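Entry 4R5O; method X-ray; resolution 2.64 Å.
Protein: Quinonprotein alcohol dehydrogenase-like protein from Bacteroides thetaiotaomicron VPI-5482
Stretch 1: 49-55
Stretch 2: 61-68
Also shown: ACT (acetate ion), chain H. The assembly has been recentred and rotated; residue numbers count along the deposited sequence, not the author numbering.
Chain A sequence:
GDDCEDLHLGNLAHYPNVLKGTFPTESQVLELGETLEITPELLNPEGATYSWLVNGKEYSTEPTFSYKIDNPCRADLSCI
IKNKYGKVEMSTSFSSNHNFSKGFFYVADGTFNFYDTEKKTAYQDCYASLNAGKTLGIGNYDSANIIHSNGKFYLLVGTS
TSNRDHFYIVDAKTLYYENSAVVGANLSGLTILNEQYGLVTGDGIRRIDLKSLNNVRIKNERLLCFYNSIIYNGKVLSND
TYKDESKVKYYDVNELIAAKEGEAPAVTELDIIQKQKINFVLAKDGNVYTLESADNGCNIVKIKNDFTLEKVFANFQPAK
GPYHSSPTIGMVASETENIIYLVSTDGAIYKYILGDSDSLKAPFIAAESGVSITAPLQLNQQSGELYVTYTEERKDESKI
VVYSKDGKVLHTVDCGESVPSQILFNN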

# COMPACT_ATOMS: atom_id res chain seq x y z
N THR A 49 -25.67 33.26 11.18
CA THR A 49 -25.52 32.16 10.24
C THR A 49 -24.13 31.57 10.47
O THR A 49 -23.21 32.28 10.88
CB THR A 49 -25.78 32.60 8.78
OG1 THR A 49 -24.82 33.58 8.39
CG2 THR A 49 -27.20 33.10 8.56
N TYR A 50 -24.00 30.25 10.26
CA TYR A 50 -22.77 29.48 10.49
C TYR A 50 -22.22 28.88 9.20
O TYR A 50 -22.96 28.66 8.24
CB TYR A 50 -23.06 28.35 11.51
CG TYR A 50 -23.49 28.81 12.90
CD1 TYR A 50 -24.75 29.36 13.11
CD2 TYR A 50 -22.69 28.56 14.01
CE1 TYR A 50 -25.16 29.76 14.39
CE2 TYR A 50 -23.11 28.92 15.29
CZ TYR A 50 -24.34 29.52 15.48
OH TYR A 50 -24.75 29.87 16.75
N SER A 51 -20.91 28.58 9.20
CA SER A 51 -20.18 27.94 8.11
C SER A 51 -19.07 27.11 8.72
O SER A 51 -18.14 27.65 9.32
CB SER A 51 -19.65 28.97 7.12
OG SER A 51 -18.93 28.38 6.04
N TRP A 52 -19.22 25.79 8.63
CA TRP A 52 -18.26 24.83 9.17
C TRP A 52 -17.41 24.29 8.06
O TRP A 52 -17.94 23.63 7.16
CB TRP A 52 -19.00 23.70 9.92
CG TRP A 52 -19.75 24.16 11.13
CD1 TRP A 52 -21.04 24.61 11.18
CD2 TRP A 52 -19.26 24.22 12.48
NE1 TRP A 52 -21.38 24.92 12.48
CE2 TRP A 52 -20.31 24.70 13.29
CE3 TRP A 52 -18.03 23.88 13.08
CZ2 TRP A 52 -20.18 24.82 14.68
CZ3 TRP A 52 -17.89 24.04 14.45
CH2 TRP A 52 -18.96 24.50 15.24
N LEU A 53 -16.11 24.60 8.10
CA LEU A 53 -15.17 24.17 7.08
C LEU A 53 -14.30 23.06 7.60
O LEU A 53 -13.58 23.24 8.59
CB LEU A 53 -14.28 25.34 6.58
CG LEU A 53 -14.97 26.66 6.20
CD1 LEU A 53 -13.97 27.66 5.72
CD2 LEU A 53 -16.03 26.48 5.14
N VAL A 54 -14.39 21.89 6.94
CA VAL A 54 -13.58 20.70 7.21
C VAL A 54 -12.52 20.67 6.13
O VAL A 54 -12.85 20.64 4.94
CB VAL A 54 -14.41 19.40 7.29
CG1 VAL A 54 -13.50 18.20 7.52
CG2 VAL A 54 -15.47 19.50 8.39
N ASN A 55 -11.26 20.83 6.53
CA ASN A 55 -10.10 20.95 5.62
C ASN A 55 -10.38 22.02 4.52
O ASN A 55 -10.10 21.79 3.34
CB ASN A 55 -9.74 19.61 5.01
CG ASN A 55 -9.22 18.63 6.02
OD1 ASN A 55 -8.39 18.97 6.87
ND2 ASN A 55 -9.64 17.38 5.90
N THR A 61 -23.90 24.25 7.68
CA THR A 61 -24.42 25.61 7.87
C THR A 61 -25.25 25.60 9.18
O THR A 61 -25.77 26.64 9.60
CB THR A 61 -25.23 26.06 6.61
OG1 THR A 61 -24.32 26.13 5.51
CG2 THR A 61 -25.88 27.43 6.75
N GLU A 62 -25.35 24.44 9.82
CA GLU A 62 -26.10 24.24 11.07
C GLU A 62 -25.40 24.93 12.26
O GLU A 62 -24.17 25.04 12.25
CB GLU A 62 -26.29 22.75 11.36
CG GLU A 62 -27.25 22.06 10.43
CD GLU A 62 -28.24 21.17 11.16
OE1 GLU A 62 -27.82 20.44 12.09
OE2 GLU A 62 -29.40 21.10 10.70
N PRO A 63 -26.15 25.38 13.29
CA PRO A 63 -25.50 26.08 14.43
C PRO A 63 -24.71 25.14 15.34
O PRO A 63 -24.07 25.59 16.30
CB PRO A 63 -26.67 26.69 15.21
CG PRO A 63 -27.88 26.09 14.69
CD PRO A 63 -27.62 25.37 13.42
N THR A 64 -24.75 23.85 15.05
CA THR A 64 -24.10 22.81 15.82
C THR A 64 -23.41 21.85 14.81
O THR A 64 -24.00 21.49 13.79
CB THR A 64 -25.14 22.13 16.75
OG1 THR A 64 -24.56 20.99 17.38
CG2 THR A 64 -26.43 21.71 16.03
N PHE A 65 -22.14 21.51 15.08
CA PHE A 65 -21.35 20.64 14.23
C PHE A 65 -21.41 19.20 14.72
O PHE A 65 -21.03 18.93 15.85
CB PHE A 65 -19.89 21.13 14.20
CG PHE A 65 -18.90 20.31 13.39
CD1 PHE A 65 -18.91 20.34 12.00
CD2 PHE A 65 -17.90 19.58 14.03
CE1 PHE A 65 -17.98 19.60 11.25
CE2 PHE A 65 -16.97 18.83 13.28
CZ PHE A 65 -17.03 18.85 11.90
N SER A 66 -21.85 18.28 13.86
CA SER A 66 -21.87 16.86 14.20
C SER A 66 -21.12 16.11 13.12
O SER A 66 -21.40 16.29 11.93
CB SER A 66 -23.30 16.36 14.37
OG SER A 66 -23.29 15.01 14.82
N TYR A 67 -20.09 15.35 13.51
CA TYR A 67 -19.25 14.62 12.56
C TYR A 67 -18.87 13.26 13.15
O TYR A 67 -18.13 13.24 14.14
CB TYR A 67 -18.00 15.46 12.24
CG TYR A 67 -17.17 15.00 11.07
CD1 TYR A 67 -16.20 14.02 11.23
CD2 TYR A 67 -17.25 15.63 9.84
CE1 TYR A 67 -15.41 13.60 10.15
CE2 TYR A 67 -16.44 15.26 8.77
CZ TYR A 67 -15.52 14.24 8.93
OH TYR A 67 -14.73 13.88 7.86
N LYS A 68 -19.38 12.14 12.58
CA LYS A 68 -19.05 10.81 13.10
C LYS A 68 -17.64 10.41 12.66
O LYS A 68 -17.30 10.50 11.48
CB LYS A 68 -20.08 9.75 12.65
C ACT H . -11.46 14.38 5.15
O ACT H . -10.72 15.19 4.56
OXT ACT H . -11.64 14.33 6.41
CH3 ACT H . -12.22 13.38 4.25

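Trp-52 organises this contact. Tyr-50, Trp-52 and Val-54 alternate along their strand with Ser-51 and Leu-53, so the first three send CA-to-CB toward the second stretch and the other two away from it. The indole of Trp-52 is used in two ways. At its edge, NE1 donates a hydrogen bond to the backbone oxygen O of Glu-62 at 2.8 Å, meeting the one polar need of a buried ring with a main-chain acceptor. Over one face sits Phe-65, its CB 3.3 Å from the centroid of the six-membered ring and almost on the ring normal. With CB in that position and chi1 at 178° (t), the phenyl ring lies slid aside, planes at 20° and centroids 5.1 Å apart, and barely overlaps the indole. Its CE1 is 3.8 Å from Val-54 CG2.

Tyr-50 repeats the motif with a proline. Pro-63 CA stands 3.5 Å from the centre of the phenol ring, over its face, and Pro-63 CB lies 3.5 Å from Tyr-50 CE1. Nearby, Thr-61 CA makes a CA-H...O contact of 3.4 Å with Tyr-50 O.

The rule is economical: aliphatic carbons cover aromatic faces, and the backbone answers the indole nitrogen. The strand axes, 9.6 Å apart at closest approach, leave room for side chains to pack between them.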